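Local structure of FAD-binding PCMH-type domain-containing protein (Gibberella zeae, 6YJO) at residues 192-197 with 202-207; 209-214 with 405-410; 224-229 with 493-498. The protein binds FAD, held covalently through two residues, and probably acts as an oxygen-dependent oxidoreductase that oxidises oligosaccharides. All blocks are in the same frame, centred on the assembly; numbering follows the deposited sequence.

Contact 1. Residues 192-197 with 202-207; sequences GATIVL and IRYAAD. With NAG (2-acetamido-2-deoxy-beta-D-glucopyranose), chain B; NAG (2-acetamido-2-deoxy-beta-D-glucopyranose), chain C.
Ile195 and Arg203 face each other as a hydrogen-bonded antiparallel pair: Ile195 N gives to Arg203 O at 2.8 Å, and Arg203 N returns a bond to Ile195 O, with N-H...O angles of 167° and 172°. Ala193 and Ala205 form the next such pair, where Ala205 N meets Ala193 O at 3.0 Å. Between them, in the non-hydrogen-bonded pair with Tyr204, Thr194 lays CG2 on Ile202 CG2 (3.7 Å). On the other face the methyl carbon Ile195 CG2 touches Ala205 CB at 4.1 Å.

Arg203 bends at its second torsion (chi2 -63°) and carries its guanidinium to the glycan. There Arg203 NE donates to O7 of the chain C NAG at 2.9 Å, while a weak bond from Arg203 NH2 reaches O4 of the chain B NAG in the guanidinium plane. Leu197 CD1 touches both arginine and sugar, 3.9 Å from Arg203 CG and 3.7 Å from C5 of the chain B NAG.

Helix 78-90 covers the Thr194, Val196 and Ile202 face; helix 211-220 covers Ile195 and Ala205. Four backbone bonds thus define a beta hairpin, whose arginine holds the attached glycan against the protein by neutral acceptors, without an ion pair.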
loop_
_atom_site.group_PDB
_atom_site.type_symbol
_atom_site.label_atom_id
_atom_site.label_comp_id
_atom_site.label_asym_id
_atom_site.label_seq_id
_atom_site.Cartn_x
_atom_site.Cartn_y
_atom_site.Cartn_z
ATOM N N GLY A 192 12.184 -0.205 -13.034
ATOM C CA GLY A 192 12.962 0.987 -12.766
ATOM C C GLY A 192 12.065 2.203 -12.851
ATOM O O GLY A 192 10.872 2.104 -13.156
ATOM N N ALA A 193 12.658 3.360 -12.565
ATOM C CA ALA A 193 11.895 4.600 -12.559
ATOM C C ALA A 193 12.792 5.796 -12.828
ATOM O O ALA A 193 13.895 5.893 -12.287
ATOM C CB ALA A 193 11.178 4.804 -11.223
ATOM N N THR A 194 12.296 6.704 -13.663
ATOM C CA THR A 194 12.850 8.047 -13.736
ATOM C C THR A 194 12.563 8.759 -12.419
ATOM O O THR A 194 11.404 8.873 -12.010
ATOM C CB THR A 194 12.232 8.801 -14.916
ATOM O OG1 THR A 194 12.341 8.007 -16.108
ATOM C CG2 THR A 194 12.928 10.135 -15.123
ATOM N N ILE A 195 13.616 9.203 -11.735
ATOM C CA ILE A 195 13.496 9.759 -10.393
ATOM C C ILE A 195 14.346 11.016 -10.296
ATOM O O ILE A 195 15.431 11.096 -10.882
ATOM C CB ILE A 195 13.909 8.726 -9.323
ATOM C CG1 ILE A 195 13.782 9.324 -7.922
ATOM C CG2 ILE A 195 15.335 8.232 -9.565
ATOM C CD1 ILE A 195 13.960 8.305 -6.816
ATOM N N VAL A 196 13.846 12.001 -9.557
ATOM C CA VAL A 196 14.538 13.268 -9.341
ATOM C C VAL A 196 15.118 13.259 -7.934
ATOM O O VAL A 196 14.374 13.232 -6.945
ATOM C CB VAL A 196 13.592 14.464 -9.541
ATOM C CG1 VAL A 196 14.334 15.783 -9.345
ATOM C CG2 VAL A 196 12.952 14.408 -10.920
ATOM N N LEU A 197 16.442 13.291 -7.840
ATOM C CA LEU A 197 17.093 13.326 -6.542
ATOM C C LEU A 197 17.023 14.735 -5.947
ATOM O O LEU A 197 16.682 15.713 -6.620
ATOM C CB LEU A 197 18.543 12.859 -6.658
ATOM C CG LEU A 197 18.755 11.577 -7.463
ATOM C CD1 LEU A 197 20.218 11.147 -7.411
ATOM C CD2 LEU A 197 17.841 10.464 -6.963
ATOM N N ILE A 202 18.145 14.397 -12.575
ATOM C CA ILE A 202 17.188 13.401 -13.047
ATOM C C ILE A 202 17.952 12.126 -13.379
ATOM O O ILE A 202 18.853 12.136 -14.227
ATOM C CB ILE A 202 16.410 13.901 -14.273
ATOM C CG1 ILE A 202 15.870 15.314 -14.043
ATOM C CG2 ILE A 202 15.263 12.949 -14.592
ATOM C CD1 ILE A 202 15.202 15.918 -15.272
ATOM N N ARG A 203 17.590 11.027 -12.719
ATOM C CA ARG A 203 18.182 9.722 -12.972
ATOM C C ARG A 203 17.126 8.757 -13.494
ATOM O O ARG A 203 15.935 8.885 -13.190
ATOM C CB ARG A 203 18.806 9.124 -11.702
ATOM C CG ARG A 203 19.990 9.889 -11.136
ATOM C CD ARG A 203 21.150 9.928 -12.102
ATOM N NE ARG A 203 22.354 10.426 -11.444
ATOM C CZ ARG A 203 23.326 11.098 -12.049
ATOM N NH1 ARG A 203 23.254 11.376 -13.343
ATOM N NH2 ARG A 203 24.373 11.500 -11.346
ATOM N N TYR A 204 17.568 7.786 -14.292
ATOM C CA TYR A 204 16.805 6.565 -14.517
ATOM C C TYR A 204 17.441 5.482 -13.656
ATOM O O TYR A 204 18.590 5.091 -13.890
ATOM C CB TYR A 204 16.779 6.149 -15.986
ATOM C CG TYR A 204 16.006 4.864 -16.168
ATOM C CD1 TYR A 204 14.627 4.838 -16.009
ATOM C CD2 TYR A 204 16.655 3.672 -16.452
ATOM C CE1 TYR A 204 13.913 3.669 -16.149
ATOM C CE2 TYR A 204 15.950 2.493 -16.595
ATOM C CZ TYR A 204 14.577 2.497 -16.439
ATOM O OH TYR A 204 13.866 1.329 -16.583
ATOM N N ALA A 205 16.698 5.010 -12.657
ATOM C CA ALA A 205 17.201 4.061 -11.674
ATOM C C ALA A 205 16.768 2.653 -12.060
ATOM O O ALA A 205 15.568 2.379 -12.173
ATOM C CB ALA A 205 16.691 4.422 -10.279
ATOM N N ALA A 206 17.742 1.768 -12.264
ATOM C CA ALA A 206 17.465 0.365 -12.534
ATOM C C ALA A 206 18.581 -0.468 -11.918
ATOM O O ALA A 206 19.613 0.057 -11.492
ATOM C CB ALA A 206 17.316 0.100 -14.041
ATOM N N ASP A 207 18.359 -1.784 -11.868
ATOM C CA ASP A 207 19.277 -2.659 -11.146
ATOM C C ASP A 207 20.711 -2.500 -11.636
ATOM O O ASP A 207 21.649 -2.499 -10.830
ATOM C CB ASP A 207 18.826 -4.114 -11.275
ATOM C CG ASP A 207 17.859 -4.525 -10.181
ATOM O OD1 ASP A 207 17.762 -3.805 -9.163
ATOM O OD2 ASP A 207 17.200 -5.574 -10.327
HETATM C C1 NAG B . 23.058 14.748 -7.213
HETATM C C2 NAG B . 24.334 14.948 -8.023
HETATM C C3 NAG B . 24.828 13.617 -8.591
HETATM C C4 NAG B . 24.916 12.547 -7.509
HETATM C C5 NAG B . 23.614 12.480 -6.717
HETATM C C6 NAG B . 23.696 11.547 -5.532
HETATM C C7 NAG B . 24.948 16.924 -9.347
HETATM C C8 NAG B . 24.565 17.819 -10.488
HETATM N N2 NAG B . 24.114 15.908 -9.092
HETATM O O3 NAG B . 26.110 13.815 -9.178
HETATM O O4 NAG B . 25.091 11.276 -8.124
HETATM O O5 NAG B . 23.280 13.776 -6.202
HETATM O O6 NAG B . 24.303 12.183 -4.416
HETATM O O7 NAG B . 25.963 17.112 -8.683
HETATM C C1 NAG C . 26.259 10.548 -7.703
HETATM C C2 NAG C . 26.055 9.123 -8.253
HETATM C C3 NAG C . 27.341 8.299 -8.146
HETATM C C4 NAG C . 28.492 9.047 -8.802
HETATM C C5 NAG C . 28.652 10.399 -8.127
HETATM C C6 NAG C . 29.751 11.235 -8.737
HETATM C C7 NAG C . 23.688 8.523 -7.978
HETATM C C8 NAG C . 22.689 7.775 -7.150
HETATM N N2 NAG C . 24.960 8.453 -7.569
HETATM O O3 NAG C . 27.126 7.056 -8.806
HETATM O O4 NAG C . 29.721 8.322 -8.815
HETATM O O5 NAG C . 27.435 11.142 -8.292
HETATM O O6 NAG C . 29.273 11.958 -9.864
HETATM O O7 NAG C . 23.358 9.162 -8.975
#

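Contact 2. Residues 209-214 with 405-410; sequences EYYDLT and PINSAF. With NAG (2-acetamido-2-deoxy-beta-D-glucopyranose), chain C.
Tyr211 and Asn407 both place CG anti to the backbone N (chi1 -163° and -179°), which lays the asparagine amide over one face of the phenol ring. The two planes lie 14° apart, evidence for a stack, and Asn407 ND2 sits 3.2 Å above the Tyr211 ring, over its centre. Asn407 CG is 3.2 Å from Tyr211 CZ.

The same nitrogen also donates to the backbone: Asn407 ND2 reaches Tyr211 O at 2.8 Å, with the acceptor close to the amide plane. Asp207 OD1 accepts a second bond from it, and together these bonds fix which end of the amide is the nitrogen. Arg218, on the same helix as Tyr211, donates to Asn407 O and pairs with Asp207.

Tyr210 O takes two donors from opposite faces of its plane, Thr214 N at 3.0 Å and Thr214 OG1 at 2.8 Å. The ring of Tyr210 meets the glycan, with CE1 3.3 Å from O7 of the chain C NAG. Tyr210 stands at the N-cap position, and the contact is an amide-aromatic stack joining the first turn of helix 211-220 to the loop between strands 380-386 and 417-423.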
loop_
_atom_site.group_PDB
_atom_site.type_symbol
_atom_site.label_atom_id
_atom_site.label_comp_id
_atom_site.label_asym_id
_atom_site.label_seq_id
_atom_site.Cartn_x
_atom_site.Cartn_y
_atom_site.Cartn_z
ATOM N N GLU A 209 22.294 0.154 -13.488
ATOM C CA GLU A 209 22.941 1.450 -13.337
ATOM C C GLU A 209 22.987 1.915 -11.886
ATOM O O GLU A 209 23.907 2.652 -11.511
ATOM C CB GLU A 209 22.224 2.496 -14.192
ATOM C CG GLU A 209 22.175 2.174 -15.682
ATOM C CD GLU A 209 20.894 1.474 -16.091
ATOM O OE1 GLU A 209 20.558 0.435 -15.483
ATOM O OE2 GLU A 209 20.218 1.969 -17.017
ATOM N N TYR A 210 22.020 1.503 -11.055
ATOM C CA TYR A 210 21.908 2.025 -9.692
ATOM C C TYR A 210 21.279 0.937 -8.812
ATOM O O TYR A 210 20.106 0.995 -8.431
ATOM C CB TYR A 210 21.096 3.320 -9.657
ATOM C CG TYR A 210 21.752 4.470 -10.395
ATOM C CD1 TYR A 210 22.826 5.157 -9.838
ATOM C CD2 TYR A 210 21.298 4.870 -11.646
ATOM C CE1 TYR A 210 23.430 6.206 -10.506
ATOM C CE2 TYR A 210 21.895 5.917 -12.320
ATOM C CZ TYR A 210 22.963 6.581 -11.744
ATOM O OH TYR A 210 23.569 7.627 -12.407
ATOM N N TYR A 211 22.095 -0.061 -8.464
ATOM C CA TYR A 211 21.584 -1.250 -7.782
ATOM C C TYR A 211 20.976 -0.905 -6.425
ATOM O O TYR A 211 19.889 -1.383 -6.081
ATOM C CB TYR A 211 22.709 -2.275 -7.619
ATOM C CG TYR A 211 22.231 -3.678 -7.301
ATOM C CD1 TYR A 211 21.730 -4.503 -8.299
ATOM C CD2 TYR A 211 22.290 -4.180 -6.006
ATOM C CE1 TYR A 211 21.292 -5.786 -8.018
ATOM C CE2 TYR A 211 21.859 -5.465 -5.716
ATOM C CZ TYR A 211 21.360 -6.262 -6.727
ATOM O OH TYR A 211 20.921 -7.541 -6.454
ATOM N N ASP A 212 21.670 -0.083 -5.633
ATOM C CA ASP A 212 21.213 0.202 -4.276
ATOM C C ASP A 212 20.024 1.154 -4.268
ATOM O O ASP A 212 19.082 0.969 -3.488
ATOM C CB ASP A 212 22.355 0.793 -3.447
ATOM C CG ASP A 212 23.425 -0.225 -3.106
ATOM O OD1 ASP A 212 23.139 -1.441 -3.135
ATOM O OD2 ASP A 212 24.558 0.200 -2.798
ATOM N N LEU A 213 20.060 2.191 -5.106
ATOM C CA LEU A 213 18.924 3.101 -5.205
ATOM C C LEU A 213 17.662 2.351 -5.614
ATOM O O LEU A 213 16.601 2.510 -4.997
ATOM C CB LEU A 213 19.243 4.218 -6.196
ATOM C CG LEU A 213 18.124 5.202 -6.535
ATOM C CD1 LEU A 213 17.459 5.725 -5.269
ATOM C CD2 LEU A 213 18.685 6.348 -7.365
ATOM N N THR A 214 17.765 1.515 -6.652
ATOM C CA THR A 214 16.621 0.717 -7.083
ATOM C C THR A 214 16.178 -0.233 -5.979
ATOM O O THR A 214 14.982 -0.497 -5.813
ATOM C CB THR A 214 16.985 -0.064 -8.347
ATOM O OG1 THR A 214 17.469 0.839 -9.350
ATOM C CG2 THR A 214 15.786 -0.825 -8.897
ATOM N N PRO A 405 17.313 -14.052 -6.494
ATOM C CA PRO A 405 16.362 -13.305 -5.659
ATOM C C PRO A 405 16.179 -11.874 -6.149
ATOM O O PRO A 405 17.022 -11.310 -6.849
ATOM C CB PRO A 405 17.008 -13.336 -4.267
ATOM C CG PRO A 405 18.006 -14.462 -4.318
ATOM C CD PRO A 405 18.491 -14.500 -5.732
ATOM N N ILE A 406 15.052 -11.279 -5.762
ATOM C CA ILE A 406 14.765 -9.898 -6.127
ATOM C C ILE A 406 15.613 -8.958 -5.279
ATOM O O ILE A 406 15.881 -9.211 -4.098
ATOM C CB ILE A 406 13.265 -9.581 -5.976
ATOM C CG1 ILE A 406 12.963 -8.176 -6.506
ATOM C CG2 ILE A 406 12.822 -9.726 -4.524
ATOM C CD1 ILE A 406 11.492 -7.821 -6.502
ATOM N N ASN A 407 16.041 -7.859 -5.901
ATOM C CA ASN A 407 16.830 -6.810 -5.252
ATOM C C ASN A 407 15.851 -5.812 -4.647
ATOM O O ASN A 407 15.446 -4.841 -5.286
ATOM C CB ASN A 407 17.766 -6.148 -6.257
ATOM C CG ASN A 407 18.624 -5.065 -5.637
ATOM O OD1 ASN A 407 19.094 -5.198 -4.504
ATOM N ND2 ASN A 407 18.850 -3.991 -6.386
ATOM N N SER A 408 15.460 -6.051 -3.396
ATOM C CA SER A 408 14.397 -5.264 -2.790
ATOM C C SER A 408 14.628 -5.126 -1.292
ATOM O O SER A 408 15.003 -6.091 -0.618
ATOM C CB SER A 408 13.024 -5.897 -3.051
ATOM O OG SER A 408 11.998 -5.133 -2.452
ATOM N N ALA A 409 14.380 -3.916 -0.782
ATOM C CA ALA A 409 14.508 -3.658 0.645
ATOM C C ALA A 409 13.327 -4.190 1.446
ATOM O O ALA A 409 13.437 -4.311 2.668
ATOM C CB ALA A 409 14.665 -2.159 0.892
ATOM N N PHE A 410 12.204 -4.493 0.796
ATOM C CA PHE A 410 11.026 -5.013 1.476
ATOM C C PHE A 410 11.399 -6.242 2.307
ATOM O O PHE A 410 11.939 -7.214 1.755
ATOM C CB PHE A 410 9.943 -5.381 0.464
ATOM C CG PHE A 410 8.655 -5.851 1.092
ATOM C CD1 PHE A 410 7.704 -4.937 1.524
ATOM C CD2 PHE A 410 8.391 -7.204 1.241
ATOM C CE1 PHE A 410 6.524 -5.359 2.097
ATOM C CE2 PHE A 410 7.205 -7.633 1.814
ATOM C CZ PHE A 410 6.271 -6.707 2.241
HETATM C C1 NAG C . 26.259 10.548 -7.703
HETATM C C2 NAG C . 26.055 9.123 -8.253
HETATM C C3 NAG C . 27.341 8.299 -8.146
HETATM C C4 NAG C . 28.492 9.047 -8.802
HETATM C C5 NAG C . 28.652 10.399 -8.127
HETATM C C6 NAG C . 29.751 11.235 -8.737
HETATM C C7 NAG C . 23.688 8.523 -7.978
HETATM C C8 NAG C . 22.689 7.775 -7.150
HETATM N N2 NAG C . 24.960 8.453 -7.569
HETATM O O3 NAG C . 27.126 7.056 -8.806
HETATM O O4 NAG C . 29.721 8.322 -8.815
HETATM O O5 NAG C . 27.435 11.142 -8.292
HETATM O O6 NAG C . 29.273 11.958 -9.864
HETATM O O7 NAG C . 23.358 9.162 -8.975
#

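Contact 3. Residues 224-229 with 493-498; sequences FGIVAE and DMFWNP. With FAD (flavin-adenine dinucleotide), chain D.
Phe495 directs its CB toward residues 224-226, and its ring wedges against their backbone and the Ile226 side chain. With chi1 at -54°, CG lies beside the backbone nitrogen and opposite the carbonyl carbon, bringing the ring over Gly225. Beyond CG the two sides of the ring meet different neighbours. On one side, CD2 is 4.0 Å from the carbonyl carbon of Phe224, and CE2 comes within 3.7 Å of Gly225 CA. On the other, CD1 meets Ile226 CD1 at 3.9 Å, and CE1 approaches Ile226 CG1 to 3.5 Å. The tip, CZ, lies between the two, about equally far from Gly225 CA and Ile226 CG1.

The glycine contact qualifies as CH-pi: Gly225 CA stands over the ring face, 23° off the normal through the centroid. Met494 CG covers the opposite face, also toward the rim, so the ring is sandwiched between its own chain neighbour and the glycine. The backbone turns at Phe495 in an inverse gamma turn, from which the ring projects toward Gly225.

Just along the strand, Val227 reads the adenine edge. Val227 N donates to FAD N1A at 3.1 Å, and FAD N6A donates to Val227 O at 2.8 Å, satisfying both backbone polar groups.

Ile226 and Met494 also touch Val85 of helix 78-90, and Phe224 turns to Leu482 and Leu485 of helix 479-489. The backbone of Met494 bonds to Val95, at the strand 95-98, and Ile226 pairs with Val196. The C-terminal berberine-like region thus packs beside Gly225 and Ile226, joined to the adenine-binding strand 226-236 between helices 78-90 and 479-489.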
loop_
_atom_site.group_PDB
_atom_site.type_symbol
_atom_site.label_atom_id
_atom_site.label_comp_id
_atom_site.label_asym_id
_atom_site.label_seq_id
_atom_site.Cartn_x
_atom_site.Cartn_y
_atom_site.Cartn_z
ATOM N N PHE A 224 13.595 8.924 -0.854
ATOM C CA PHE A 224 14.825 9.068 -1.622
ATOM C C PHE A 224 14.716 9.943 -2.862
ATOM O O PHE A 224 15.752 10.257 -3.459
ATOM C CB PHE A 224 15.343 7.686 -2.044
ATOM C CG PHE A 224 15.766 6.834 -0.890
ATOM C CD1 PHE A 224 14.840 6.059 -0.213
ATOM C CD2 PHE A 224 17.082 6.826 -0.466
ATOM C CE1 PHE A 224 15.222 5.281 0.858
ATOM C CE2 PHE A 224 17.472 6.051 0.604
ATOM C CZ PHE A 224 16.542 5.275 1.268
ATOM N N GLY A 225 13.521 10.337 -3.275
ATOM C CA GLY A 225 13.406 11.192 -4.439
ATOM C C GLY A 225 11.974 11.277 -4.914
ATOM O O GLY A 225 11.070 10.640 -4.369
ATOM N N ILE A 226 11.789 12.086 -5.953
ATOM C CA ILE A 226 10.483 12.301 -6.566
ATOM C C ILE A 226 10.458 11.491 -7.857
ATOM O O ILE A 226 11.053 11.882 -8.866
ATOM C CB ILE A 226 10.210 13.785 -6.829
ATOM C CG1 ILE A 226 10.500 14.623 -5.583
ATOM C CG2 ILE A 226 8.759 13.984 -7.262
ATOM C CD1 ILE A 226 9.453 14.483 -4.493
ATOM N N VAL A 227 9.769 10.350 -7.825
ATOM C CA VAL A 227 9.616 9.529 -9.019
ATOM C C VAL A 227 8.606 10.174 -9.959
ATOM O O VAL A 227 7.575 10.712 -9.528
ATOM C CB VAL A 227 9.186 8.103 -8.634
ATOM C CG1 VAL A 227 8.792 7.312 -9.872
ATOM C CG2 VAL A 227 10.304 7.402 -7.884
ATOM N N ALA A 228 8.903 10.119 -11.256
ATOM C CA ALA A 228 8.039 10.673 -12.288
ATOM C C ALA A 228 7.453 9.622 -13.219
ATOM O O ALA A 228 6.375 9.843 -13.774
ATOM C CB ALA A 228 8.810 11.698 -13.133
ATOM N N GLU A 229 8.134 8.494 -13.406
ATOM C CA GLU A 229 7.659 7.425 -14.274
ATOM C C GLU A 229 8.183 6.105 -13.729
ATOM O O GLU A 229 9.382 5.985 -13.464
ATOM C CB GLU A 229 8.135 7.649 -15.713
ATOM C CG GLU A 229 7.466 6.770 -16.751
ATOM C CD GLU A 229 7.820 7.167 -18.178
ATOM O OE1 GLU A 229 7.387 8.251 -18.626
ATOM O OE2 GLU A 229 8.538 6.396 -18.848
ATOM N N ASP A 493 17.953 15.747 4.392
ATOM C CA ASP A 493 16.614 15.214 4.634
ATOM C C ASP A 493 15.544 16.153 4.078
ATOM O O ASP A 493 14.581 16.513 4.756
ATOM C CB ASP A 493 16.389 14.941 6.122
ATOM C CG ASP A 493 15.280 13.940 6.365
ATOM O OD1 ASP A 493 14.597 13.551 5.391
ATOM O OD2 ASP A 493 15.093 13.535 7.530
ATOM N N MET A 494 15.728 16.547 2.818
ATOM C CA MET A 494 14.715 17.340 2.130
ATOM C C MET A 494 13.407 16.564 1.999
ATOM O O MET A 494 12.332 17.071 2.340
ATOM C CB MET A 494 15.240 17.757 0.755
ATOM C CG MET A 494 14.166 18.018 -0.281
ATOM S SD MET A 494 14.813 18.982 -1.655
ATOM C CE MET A 494 13.643 18.561 -2.935
ATOM N N PHE A 495 13.480 15.329 1.508
ATOM C CA PHE A 495 12.292 14.494 1.333
ATOM C C PHE A 495 11.953 13.891 2.687
ATOM O O PHE A 495 12.346 12.771 3.018
ATOM C CB PHE A 495 12.530 13.429 0.271
ATOM C CG PHE A 495 13.008 13.987 -1.034
ATOM C CD1 PHE A 495 12.209 14.851 -1.762
ATOM C CD2 PHE A 495 14.258 13.652 -1.531
ATOM C CE1 PHE A 495 12.645 15.370 -2.960
ATOM C CE2 PHE A 495 14.700 14.167 -2.730
ATOM C CZ PHE A 495 13.890 15.027 -3.447
ATOM N N TRP A 496 11.206 14.648 3.478
ATOM C CA TRP A 496 10.955 14.330 4.873
ATOM C C TRP A 496 9.503 13.918 5.066
ATOM O O TRP A 496 8.605 14.442 4.401
ATOM C CB TRP A 496 11.277 15.537 5.759
ATOM C CG TRP A 496 11.206 15.251 7.223
ATOM C CD1 TRP A 496 12.239 14.897 8.039
ATOM C CD2 TRP A 496 10.040 15.301 8.050
ATOM N NE1 TRP A 496 11.789 14.722 9.324
ATOM C CE2 TRP A 496 10.440 14.963 9.356
ATOM C CE3 TRP A 496 8.694 15.597 7.812
ATOM C CZ2 TRP A 496 9.544 14.913 10.421
ATOM C CZ3 TRP A 496 7.806 15.548 8.869
ATOM C CH2 TRP A 496 8.235 15.208 10.158
ATOM N N ASN A 497 9.285 12.967 5.965
ATOM C CA ASN A 497 7.955 12.654 6.463
ATOM C C ASN A 497 8.103 12.063 7.856
ATOM O O ASN A 497 9.187 11.598 8.225
ATOM C CB ASN A 497 7.201 11.690 5.534
ATOM C CG ASN A 497 7.832 10.318 5.474
ATOM O OD1 ASN A 497 7.587 9.475 6.337
ATOM N ND2 ASN A 497 8.640 10.080 4.443
ATOM N N PRO A 498 7.036 12.083 8.660
ATOM C CA PRO A 498 7.159 11.619 10.053
ATOM C C PRO A 498 7.829 10.264 10.217
ATOM O O PRO A 498 8.652 10.101 11.128
ATOM C CB PRO A 498 5.701 11.595 10.524
ATOM C CG PRO A 498 5.060 12.692 9.748
ATOM C CD PRO A 498 5.714 12.672 8.392
HETATM P PA FAD D . 0.118 9.397 -1.486
HETATM O O1A FAD D . -0.329 10.047 -0.232
HETATM O O2A FAD D . 0.075 10.312 -2.721
HETATM O O5B FAD D . 1.559 8.781 -1.316
HETATM C C5B FAD D . 1.891 7.955 -0.181
HETATM C C4B FAD D . 3.382 7.967 0.022
HETATM O O4B FAD D . 4.042 7.858 -1.264
HETATM C C3B FAD D . 3.926 9.239 0.665
HETATM O O3B FAD D . 5.056 8.950 1.482
HETATM C C2B FAD D . 4.303 10.081 -0.552
HETATM O O2B FAD D . 5.303 11.043 -0.249
HETATM C C1B FAD D . 4.848 9.001 -1.483
HETATM N N9A FAD D . 4.804 9.356 -2.899
HETATM C C8A FAD D . 3.696 9.596 -3.672
HETATM N N7A FAD D . 3.965 9.906 -4.917
HETATM C C5A FAD D . 5.355 9.869 -4.969
HETATM C C6A FAD D . 6.267 10.104 -6.012
HETATM N N6A FAD D . 5.915 10.438 -7.256
HETATM N N1A FAD D . 7.582 9.984 -5.725
HETATM C C2A FAD D . 7.944 9.649 -4.485
HETATM N N3A FAD D . 7.174 9.403 -3.424
HETATM C C4A FAD D . 5.875 9.534 -3.733
HETATM N N1 FAD D . -2.634 -1.031 -0.010
HETATM C C2 FAD D . -2.473 -2.352 -0.317
HETATM O O2 FAD D . -1.374 -2.909 -0.223
HETATM N N3 FAD D . -3.562 -3.095 -0.746
HETATM C C4 FAD D . -4.852 -2.627 -0.904
HETATM O O4 FAD D . -5.743 -3.380 -1.293
HETATM C C4X FAD D . -5.011 -1.224 -0.575
HETATM N N5 FAD D . -6.197 -0.697 -0.697
HETATM C C5X FAD D . -6.344 0.646 -0.387
HETATM C C6 FAD D . -7.604 1.226 -0.478
HETATM C C7 FAD D . -7.802 2.574 -0.208
HETATM C C7M FAD D . -9.181 3.162 -0.346
HETATM C C8 FAD D . -6.721 3.353 0.239
HETATM C C8M FAD D . -6.891 4.814 0.554
HETATM C C9 FAD D . -5.461 2.772 0.357
HETATM C C9A FAD D . -5.268 1.431 0.053
HETATM N N10 FAD D . -4.003 0.820 0.157
HETATM C C10 FAD D . -3.840 -0.508 -0.139
HETATM C "C1'" FAD D . -2.843 1.577 0.643
HETATM C "C2'" FAD D . -1.985 2.172 -0.463
HETATM O "O2'" FAD D . -1.166 1.156 -1.041
HETATM C "C3'" FAD D . -1.087 3.249 0.145
HETATM O "O3'" FAD D . -1.919 4.186 0.821
HETATM C "C4'" FAD D . -0.228 4.005 -0.866
HETATM O "O4'" FAD D . 1.087 4.199 -0.346
HETATM C "C5'" FAD D . -0.844 5.341 -1.207
HETATM O "O5'" FAD D . -0.226 5.857 -2.401
HETATM P P FAD D . -0.757 7.169 -3.074
HETATM O O1P FAD D . 0.273 7.681 -4.085
HETATM O O2P FAD D . -2.132 6.941 -3.582
HETATM O O3P FAD D . -0.799 8.142 -1.800
#

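How the contacts relate
From the N terminus, contact 1 comes first and closes a short turn of four residues between strands 190-196 and 202-206. The chain then enters helix 211-220, where contact 2 opens, and continues into strand 226-236, where contact 3 opens. Contact 2 closes at 405-410 and contact 3 only at 493-498, so these two long loops cross, while contact 1 precedes both. Physical links follow this order: contacts 1 and 2 meet through Asp207 and share the chain C NAG, and contacts 1 and 3 belong to one sheet, where Thr194 O lies 2.9 Å from Ala228 N in a backbone hydrogen bond. The hairpin therefore connects the helix to the adenine-binding strand.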